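Local structure of glucose-6-phosphate dehydrogenase (Trypanosoma cruzi, 5AQ1) at residues B[246-251]-B[368-373]; B[342-347]-B[492-497]. The protein probably catalyses the NADP-dependent oxidation of glucose 6-phosphate that opens the pentose phosphate pathway, supplying NADPH for redox balance. All blocks are in the same frame, centred on the assembly; numbering follows the deposited sequence.

Interaction 1 of 2, residues B[246-251]-B[368-373]; sequences TFKEKI and ALEERL. With BG6 (6-O-phosphono-beta-D-glucopyranose), chain F.
The carboxylate of Glu371 receives Lys248 on the anti side of its OE2, the ammonium NZ lying 16° out of the carboxylate plane at 3.2 Å. Glu370 OE1 adds a second, weak link to Lys248 NZ at 3.3 Å, completing a salt-bridge network. Two further flat groups turn their edges to the bound glucose 6-phosphate: the Phe247 ring has the sugar hydroxyl O4 near its plane, and the Arg372 guanidinium has phosphate O3P near its own, with NH2 3.6 Å from O3P. Glu249 reaches the sugar with an extended side chain and accepts a hydrogen bond from O4 at OE2, 2.6 Å away; its OE1 is salt-bridged to Lys367. A water lies between Glu249 OE2 and phosphate O1P, with a weak link to Arg372 NE.

Backbone bonds join the two segments beneath these side chains. Lys248 and Leu373 form an antiparallel hydrogen-bonded pair joining strands 240-248 and 373-380, with Lys248 N to Leu373 O at 2.8 Å and Leu373 N to Lys248 O at 3.0 Å. Past the strand end, Leu369 N bonds to Glu249 O (2.8 Å) and Ala368 N to Ile251 O. Lys248 CG stands anti to its carbonyl carbon (chi1 -56°), and the chain runs straight on to the two acids, crossing Leu369 at about a right angle with CG 3.7 Å from Leu369 CD1. On the other face of the sheet, Phe247 packs on Val269 and Leu274 of helix 264-282.

Glu249 thus offers an acceptor to a sugar hydroxyl, and Arg372 brings its positive charge near the phosphate without a hydrogen bond from NH2 to O3P. Away from the pocket, Lys248 probably eases the repulsion between the neighbouring carboxylates of Glu370 and Glu371.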
ATOM      1  N   THR B 246     -27.876   0.567  -1.724  1.00 33.04           N
ATOM      2  CA  THR B 246     -29.229   0.589  -1.165  1.00 33.94           C
ATOM      3  C   THR B 246     -30.255   1.256  -2.080  1.00 34.16           C
ATOM      4  O   THR B 246     -30.026   2.345  -2.598  1.00 31.80           O
ATOM      5  CB  THR B 246     -29.236   1.323   0.184  1.00 34.19           C
ATOM      6  OG1 THR B 246     -28.339   0.660   1.082  1.00 35.06           O
ATOM      7  CG2 THR B 246     -30.634   1.360   0.787  1.00 34.66           C
ATOM      8  N   PHE B 247     -31.393   0.585  -2.248  1.00 36.21           N
ATOM      9  CA  PHE B 247     -32.530   1.105  -2.998  1.00 37.26           C
ATOM     10  C   PHE B 247     -33.762   1.005  -2.107  1.00 38.08           C
ATOM     11  O   PHE B 247     -34.089  -0.071  -1.613  1.00 39.21           O
ATOM     12  CB  PHE B 247     -32.716   0.296  -4.288  1.00 37.56           C
ATOM     13  CG  PHE B 247     -34.023   0.539  -4.992  1.00 39.05           C
ATOM     14  CD1 PHE B 247     -35.151  -0.206  -4.666  1.00 40.99           C
ATOM     15  CD2 PHE B 247     -34.124   1.487  -6.002  1.00 40.07           C
ATOM     16  CE1 PHE B 247     -36.358   0.001  -5.319  1.00 41.83           C
ATOM     17  CE2 PHE B 247     -35.333   1.700  -6.657  1.00 41.21           C
ATOM     18  CZ  PHE B 247     -36.446   0.954  -6.318  1.00 41.37           C
ATOM     19  N   LYS B 248     -34.433   2.133  -1.892  1.00 39.41           N
ATOM     20  CA  LYS B 248     -35.688   2.160  -1.142  1.00 39.77           C
ATOM     21  C   LYS B 248     -36.727   2.998  -1.871  1.00 39.39           C
ATOM     22  O   LYS B 248     -36.391   3.992  -2.513  1.00 38.39           O
ATOM     23  CB  LYS B 248     -35.484   2.760   0.241  1.00 41.03           C
ATOM     24  CG  LYS B 248     -34.429   2.094   1.101  1.00 41.28           C
ATOM     25  CD  LYS B 248     -34.494   2.689   2.495  1.00 42.64           C
ATOM     26  CE  LYS B 248     -33.311   2.301   3.359  1.00 43.13           C
ATOM     27  NZ  LYS B 248     -33.346   3.092   4.620  1.00 43.96           N
ATOM     28  N   GLU B 249     -37.986   2.583  -1.766  1.00 40.39           N
ATOM     29  CA  GLU B 249     -39.111   3.352  -2.286  1.00 40.75           C
ATOM     30  C   GLU B 249     -40.246   3.298  -1.282  1.00 41.86           C
ATOM     31  O   GLU B 249     -40.411   2.297  -0.578  1.00 41.30           O
ATOM     32  CB  GLU B 249     -39.585   2.788  -3.628  1.00 40.52           C
ATOM     33  CG  GLU B 249     -38.817   3.310  -4.831  1.00 39.71           C
ATOM     34  CD  GLU B 249     -39.298   2.708  -6.143  1.00 40.33           C
ATOM     35  OE1 GLU B 249     -40.090   1.742  -6.118  1.00 41.55           O
ATOM     36  OE2 GLU B 249     -38.880   3.195  -7.214  1.00 40.29           O
ATOM     37  N   LYS B 250     -41.018   4.379  -1.213  1.00 43.20           N
ATOM     38  CA  LYS B 250     -42.224   4.407  -0.394  1.00 44.69           C
ATOM     39  C   LYS B 250     -43.375   3.745  -1.143  1.00 44.10           C
ATOM     40  O   LYS B 250     -44.215   3.082  -0.538  1.00 43.25           O
ATOM     41  CB  LYS B 250     -42.598   5.841  -0.026  1.00 46.99           C
ATOM     42  CG  LYS B 250     -41.512   6.588   0.731  1.00 48.83           C
ATOM     43  CD  LYS B 250     -42.035   7.882   1.335  1.00 50.93           C
ATOM     44  CE  LYS B 250     -42.761   7.632   2.647  1.00 54.01           C
ATOM     45  NZ  LYS B 250     -43.611   8.788   3.050  1.00 57.09           N
ATOM     46  N   ILE B 251     -43.408   3.928  -2.461  1.00 43.12           N
ATOM     47  CA  ILE B 251     -44.468   3.352  -3.287  1.00 43.55           C
ATOM     48  C   ILE B 251     -44.481   1.828  -3.219  1.00 43.90           C
ATOM     49  O   ILE B 251     -43.449   1.196  -2.982  1.00 43.13           O
ATOM     50  CB  ILE B 251     -44.376   3.791  -4.768  1.00 43.35           C
ATOM     51  CG1 ILE B 251     -43.014   3.429  -5.380  1.00 42.35           C
ATOM     52  CG2 ILE B 251     -44.640   5.285  -4.895  1.00 43.70           C
ATOM     53  CD1 ILE B 251     -43.021   3.410  -6.895  1.00 41.44           C
ATOM     54  N   ALA B 368     -42.283  -0.207  -0.684  1.00 44.53           N
ATOM     55  CA  ALA B 368     -43.108  -0.052   0.518  1.00 45.52           C
ATOM     56  C   ALA B 368     -42.267   0.075   1.793  1.00 45.07           C
ATOM     57  O   ALA B 368     -42.555  -0.569   2.806  1.00 45.39           O
ATOM     58  CB  ALA B 368     -44.100  -1.204   0.636  1.00 46.80           C
ATOM     59  N   LEU B 369     -41.239   0.922   1.739  1.00 43.75           N
ATOM     60  CA  LEU B 369     -40.363   1.167   2.886  1.00 44.28           C
ATOM     61  C   LEU B 369     -40.576   2.578   3.460  1.00 45.54           C
ATOM     62  O   LEU B 369     -41.433   3.317   2.982  1.00 46.74           O
ATOM     63  CB  LEU B 369     -38.903   0.951   2.475  1.00 42.64           C
ATOM     64  CG  LEU B 369     -38.511  -0.481   2.106  1.00 42.16           C
ATOM     65  CD1 LEU B 369     -37.082  -0.509   1.592  1.00 40.67           C
ATOM     66  CD2 LEU B 369     -38.664  -1.425   3.290  1.00 43.18           C
ATOM     67  N   GLU B 370     -39.807   2.939   4.489  1.00 46.26           N
ATOM     68  CA  GLU B 370     -39.975   4.242   5.164  1.00 47.24           C
ATOM     69  C   GLU B 370     -39.570   5.477   4.352  1.00 46.50           C
ATOM     70  O   GLU B 370     -40.009   6.583   4.663  1.00 46.22           O
ATOM     71  CB  GLU B 370     -39.288   4.305   6.548  1.00 48.21           C
ATOM     72  CG  GLU B 370     -38.204   3.286   6.874  1.00 49.09           C
ATOM     73  CD  GLU B 370     -37.015   3.312   5.935  1.00 48.03           C
ATOM     74  OE1 GLU B 370     -36.112   4.154   6.120  1.00 48.54           O
ATOM     75  OE2 GLU B 370     -36.968   2.456   5.032  1.00 48.54           O
ATOM     76  N   GLU B 371     -38.732   5.306   3.336  1.00 45.49           N
ATOM     77  CA  GLU B 371     -38.269   6.448   2.550  1.00 45.01           C
ATOM     78  C   GLU B 371     -37.920   6.071   1.117  1.00 43.74           C
ATOM     79  O   GLU B 371     -37.786   4.896   0.781  1.00 43.20           O
ATOM     80  CB  GLU B 371     -37.049   7.105   3.224  1.00 44.85           C
ATOM     81  CG  GLU B 371     -35.827   6.200   3.367  1.00 44.03           C
ATOM     82  CD  GLU B 371     -34.603   6.909   3.934  1.00 43.79           C
ATOM     83  OE1 GLU B 371     -34.653   8.139   4.144  1.00 44.06           O
ATOM     84  OE2 GLU B 371     -33.576   6.231   4.170  1.00 41.90           O
ATOM     85  N   ARG B 372     -37.784   7.093   0.283  1.00 43.47           N
ATOM     86  CA  ARG B 372     -37.209   6.941  -1.040  1.00 42.54           C
ATOM     87  C   ARG B 372     -35.719   7.227  -0.927  1.00 40.50           C
ATOM     88  O   ARG B 372     -35.324   8.281  -0.430  1.00 39.34           O
ATOM     89  CB  ARG B 372     -37.860   7.912  -2.023  1.00 44.13           C
ATOM     90  CG  ARG B 372     -37.264   7.858  -3.421  1.00 44.62           C
ATOM     91  CD  ARG B 372     -38.274   8.272  -4.481  1.00 45.51           C
ATOM     92  NE  ARG B 372     -37.700   8.207  -5.824  1.00 44.51           N
ATOM     93  CZ  ARG B 372     -36.989   9.176  -6.403  1.00 45.44           C
ATOM     94  NH1 ARG B 372     -36.742  10.323  -5.772  1.00 45.06           N
ATOM     95  NH2 ARG B 372     -36.518   8.994  -7.632  1.00 46.79           N
ATOM     96  N   LEU B 373     -34.893   6.282  -1.365  1.00 38.84           N
ATOM     97  CA  LEU B 373     -33.444   6.437  -1.273  1.00 37.29           C
ATOM     98  C   LEU B 373     -32.705   5.593  -2.293  1.00 35.87           C
ATOM     99  O   LEU B 373     -33.081   4.452  -2.567  1.00 34.81           O
ATOM    100  CB  LEU B 373     -32.951   6.052   0.126  1.00 37.87           C
ATOM    101  CG  LEU B 373     -31.443   6.177   0.386  1.00 36.54           C
ATOM    102  CD1 LEU B 373     -30.985   7.627   0.288  1.00 36.48           C
ATOM    103  CD2 LEU B 373     -31.086   5.599   1.744  1.00 36.26           C
TER
HETATM  104  C1  BG6 F 550     -37.749   0.962 -12.893  1.00 30.92           C
HETATM  105  C2  BG6 F 550     -38.341  -0.218 -12.125  1.00 29.76           C
HETATM  106  O1  BG6 F 550     -36.735   0.507 -13.799  1.00 31.30           O
HETATM  107  O5  BG6 F 550     -37.172   1.894 -11.974  1.00 31.60           O
HETATM  108  C3  BG6 F 550     -39.366   0.292 -11.125  1.00 30.10           C
HETATM  109  O2  BG6 F 550     -38.950  -1.147 -13.027  1.00 29.50           O
HETATM  110  C4  BG6 F 550     -38.690   1.302 -10.212  1.00 31.47           C
HETATM  111  O3  BG6 F 550     -39.917  -0.775 -10.345  1.00 29.87           O
HETATM  112  C5  BG6 F 550     -38.118   2.439 -11.049  1.00 32.13           C
HETATM  113  O4  BG6 F 550     -39.636   1.794  -9.262  1.00 32.49           O
HETATM  114  C6  BG6 F 550     -37.455   3.497 -10.171  1.00 32.94           C
HETATM  115  O6  BG6 F 550     -36.760   4.452 -10.973  1.00 33.63           O
HETATM  116  P   BG6 F 550     -36.275   5.844 -10.327  1.00 34.65           P
HETATM  117  O1P BG6 F 550     -35.446   5.444  -9.128  1.00 37.93           O
HETATM  118  O2P BG6 F 550     -35.462   6.498 -11.409  1.00 37.03           O
HETATM  119  O3P BG6 F 550     -37.569   6.547  -9.995  1.00 38.15           O
HETATM  120  O   HOH W   1     -36.813   5.073  -6.872  1.00 37.56           O
HETATM  121  O   HOH W   2     -44.100   2.730   2.265  1.00 34.63           O

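Interaction 2 of 2, residues B[342-347]-B[492-497]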
ATOM      1  N   PRO B 342     -40.928 -11.591  -4.018  1.00 45.54           N
ATOM      2  CA  PRO B 342     -40.325 -10.685  -3.061  1.00 43.84           C
ATOM      3  C   PRO B 342     -40.428  -9.227  -3.501  1.00 42.33           C
ATOM      4  O   PRO B 342     -40.117  -8.895  -4.649  1.00 39.76           O
ATOM      5  CB  PRO B 342     -38.866 -11.134  -3.041  1.00 43.46           C
ATOM      6  CG  PRO B 342     -38.619 -11.639  -4.421  1.00 43.29           C
ATOM      7  CD  PRO B 342     -39.925 -12.198  -4.915  1.00 44.76           C
ATOM      8  N   THR B 343     -40.874  -8.374  -2.584  1.00 42.21           N
ATOM      9  CA  THR B 343     -40.849  -6.927  -2.777  1.00 41.03           C
ATOM     10  C   THR B 343     -39.618  -6.312  -2.099  1.00 40.39           C
ATOM     11  O   THR B 343     -39.344  -5.124  -2.275  1.00 38.02           O
ATOM     12  CB  THR B 343     -42.130  -6.268  -2.226  1.00 41.23           C
ATOM     13  OG1 THR B 343     -42.211  -6.461  -0.807  1.00 41.58           O
ATOM     14  CG2 THR B 343     -43.366  -6.862  -2.890  1.00 41.72           C
ATOM     15  N   PHE B 344     -38.887  -7.134  -1.338  1.00 41.42           N
ATOM     16  CA  PHE B 344     -37.703  -6.707  -0.590  1.00 41.46           C
ATOM     17  C   PHE B 344     -36.632  -7.801  -0.634  1.00 41.34           C
ATOM     18  O   PHE B 344     -36.950  -8.991  -0.570  1.00 42.38           O
ATOM     19  CB  PHE B 344     -38.095  -6.414   0.861  1.00 42.70           C
ATOM     20  CG  PHE B 344     -36.936  -6.056   1.751  1.00 43.74           C
ATOM     21  CD1 PHE B 344     -36.178  -7.048   2.364  1.00 44.16           C
ATOM     22  CD2 PHE B 344     -36.614  -4.728   1.999  1.00 43.84           C
ATOM     23  CE1 PHE B 344     -35.114  -6.720   3.190  1.00 44.49           C
ATOM     24  CE2 PHE B 344     -35.550  -4.396   2.827  1.00 43.69           C
ATOM     25  CZ  PHE B 344     -34.798  -5.392   3.422  1.00 43.31           C
ATOM     26  N   ALA B 345     -35.366  -7.403  -0.733  1.00 40.18           N
ATOM     27  CA  ALA B 345     -34.265  -8.363  -0.723  1.00 40.63           C
ATOM     28  C   ALA B 345     -32.946  -7.732  -0.288  1.00 40.90           C
ATOM     29  O   ALA B 345     -32.579  -6.669  -0.785  1.00 41.64           O
ATOM     30  CB  ALA B 345     -34.107  -8.990  -2.097  1.00 40.42           C
ATOM     31  N   VAL B 346     -32.253  -8.382   0.647  1.00 41.23           N
ATOM     32  CA  VAL B 346     -30.862  -8.058   0.961  1.00 40.97           C
ATOM     33  C   VAL B 346     -30.002  -9.228   0.518  1.00 41.49           C
ATOM     34  O   VAL B 346     -30.275 -10.365   0.879  1.00 42.11           O
ATOM     35  CB  VAL B 346     -30.605  -7.866   2.469  1.00 41.97           C
ATOM     36  CG1 VAL B 346     -29.184  -7.370   2.699  1.00 41.76           C
ATOM     37  CG2 VAL B 346     -31.598  -6.895   3.074  1.00 43.72           C
ATOM     38  N   LEU B 347     -28.963  -8.938  -0.259  1.00 41.51           N
ATOM     39  CA  LEU B 347     -28.021  -9.947  -0.733  1.00 40.98           C
ATOM     40  C   LEU B 347     -26.627  -9.629  -0.211  1.00 40.13           C
ATOM     41  O   LEU B 347     -26.266  -8.458  -0.099  1.00 38.76           O
ATOM     42  CB  LEU B 347     -27.993  -9.953  -2.265  1.00 40.69           C
ATOM     43  CG  LEU B 347     -28.983 -10.848  -3.010  1.00 41.78           C
ATOM     44  CD1 LEU B 347     -30.392 -10.743  -2.461  1.00 42.88           C
ATOM     45  CD2 LEU B 347     -28.965 -10.504  -4.489  1.00 41.81           C
ATOM     46  N   CYS B 492     -39.238  -0.304   8.036  1.00 48.00           N
ATOM     47  CA  CYS B 492     -37.883  -0.395   7.494  1.00 48.43           C
ATOM     48  C   CYS B 492     -37.583  -1.756   6.850  1.00 48.46           C
ATOM     49  O   CYS B 492     -36.470  -1.979   6.368  1.00 46.47           O
ATOM     50  CB  CYS B 492     -36.854  -0.112   8.596  1.00 49.89           C
ATOM     51  SG  CYS B 492     -37.012   1.518   9.366  1.00 53.03           S
ATOM     52  N   GLY B 493     -38.567  -2.657   6.835  1.00 49.66           N
ATOM     53  CA  GLY B 493     -38.383  -4.005   6.300  1.00 50.50           C
ATOM     54  C   GLY B 493     -38.373  -5.034   7.412  1.00 52.50           C
ATOM     55  O   GLY B 493     -38.557  -4.685   8.579  1.00 52.91           O
ATOM     56  N   PRO B 494     -38.151  -6.314   7.064  1.00 54.90           N
ATOM     57  CA  PRO B 494     -38.099  -7.354   8.097  1.00 57.03           C
ATOM     58  C   PRO B 494     -36.913  -7.152   9.045  1.00 58.18           C
ATOM     59  O   PRO B 494     -35.845  -6.719   8.612  1.00 57.56           O
ATOM     60  CB  PRO B 494     -37.953  -8.662   7.300  1.00 56.13           C
ATOM     61  CG  PRO B 494     -38.084  -8.302   5.855  1.00 55.52           C
ATOM     62  CD  PRO B 494     -37.813  -6.836   5.730  1.00 54.49           C
ATOM     63  N   GLU B 495     -37.106  -7.459  10.326  1.00 61.96           N
ATOM     64  CA  GLU B 495     -36.064  -7.238  11.338  1.00 64.27           C
ATOM     65  C   GLU B 495     -34.787  -8.028  11.060  1.00 60.45           C
ATOM     66  O   GLU B 495     -33.681  -7.526  11.274  1.00 59.12           O
ATOM     67  CB  GLU B 495     -36.582  -7.573  12.742  1.00 68.40           C
ATOM     68  CG  GLU B 495     -37.508  -6.508  13.319  1.00 72.35           C
ATOM     69  CD  GLU B 495     -37.876  -6.759  14.771  1.00 77.03           C
ATOM     70  OE1 GLU B 495     -36.980  -7.119  15.569  1.00 80.58           O
ATOM     71  OE2 GLU B 495     -39.066  -6.596  15.117  1.00 76.47           O
ATOM     72  N   GLU B 496     -34.941  -9.251  10.562  1.00 59.10           N
ATOM     73  CA  GLU B 496     -33.787 -10.125  10.327  1.00 59.65           C
ATOM     74  C   GLU B 496     -32.947  -9.699   9.115  1.00 55.93           C
ATOM     75  O   GLU B 496     -31.847 -10.210   8.919  1.00 56.04           O
ATOM     76  CB  GLU B 496     -34.176 -11.620  10.265  1.00 61.10           C
ATOM     77  CG  GLU B 496     -35.468 -11.980   9.546  1.00 63.42           C
ATOM     78  CD  GLU B 496     -36.711 -11.887  10.426  1.00 66.23           C
ATOM     79  OE1 GLU B 496     -37.022 -12.854  11.160  1.00 64.92           O
ATOM     80  OE2 GLU B 496     -37.383 -10.836  10.379  1.00 63.93           O
ATOM     81  N   ALA B 497     -33.456  -8.760   8.320  1.00 54.04           N
ATOM     82  CA  ALA B 497     -32.644  -8.099   7.302  1.00 52.13           C
ATOM     83  C   ALA B 497     -31.541  -7.266   7.948  1.00 53.46           C
ATOM     84  O   ALA B 497     -30.402  -7.286   7.491  1.00 54.71           O
ATOM     85  CB  ALA B 497     -33.509  -7.226   6.410  1.00 51.80           C
TER
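Phe344 and Ala497 have the most surface buried here, with Pro494 and Val346 completing a small apolar patch. The Phe344 ring, carried by strand 344-349, takes Pro494 over one face: CD sits 3.9 Å from the ring centroid and 18° off the ring normal, a CH-pi contact displaced toward the rim, where CD is 3.7 Å from Phe344 CE1. With CG anti to the backbone N (chi1 176°), the ring stands out from the strand and the two side chains come at each other from opposite directions. Ala497 CB approaches the far end of the same ring obliquely, 3.6 Å from Phe344 CE1, and its methyl also lies 3.9 Å from Val346 CG2. The methyl thus rests across the neighbouring ends of two side chains, residues i and i+2 of the strand, that project from the same side.

The strand belongs to the large mixed sheet of the C-terminal domain, and it enters that sheet through a classic beta bulge in which Thr343 and Phe344 both face Gly316 of the adjoining strand 313-319. Ala345 meets Ile265 and Ile270 of helix 264-282 on the opposite face, while Phe344 and Val346 meet Pro494 and the start of helix 495-504.

Gly493, with a positive phi of 109°, turns the chain into Pro494. Ala497 N bonds back to Pro494 O at 3.2 Å, and both residues reach the same ring, the proline over its face and the methyl obliquely. Pro494 also rests on Leu485 and Tyr487 of strand 484-488, the sheet's edge strand within this chain; Tyr487 OH in turn bonds to Thr343 OG1.

How the interactions relate
The segments alternate along the chain, in the order 246-251, 342-347, 368-373, 492-497, so the two contacts interlock within the C-terminal domain. Their centres lie 12 Å apart and both reach the same mixed sheet, where strand 361-366 runs between strands 240-248 and 344-349. They touch through the loop 368-373: Leu369 CD2 packs 4.1 Å from Phe344 CD2 and 3.8 Å from Gly493 N, while Glu370 lies against Cys492. Interaction 1 borders the glucose 6-phosphate pocket; interaction 2, with Phe344 about 13 Å from that ligand, joins the C-terminal helix 495-504 to the sheet. The loop that carries Arg372 thus pairs with 246-251 and also packs on both segments of interaction 2.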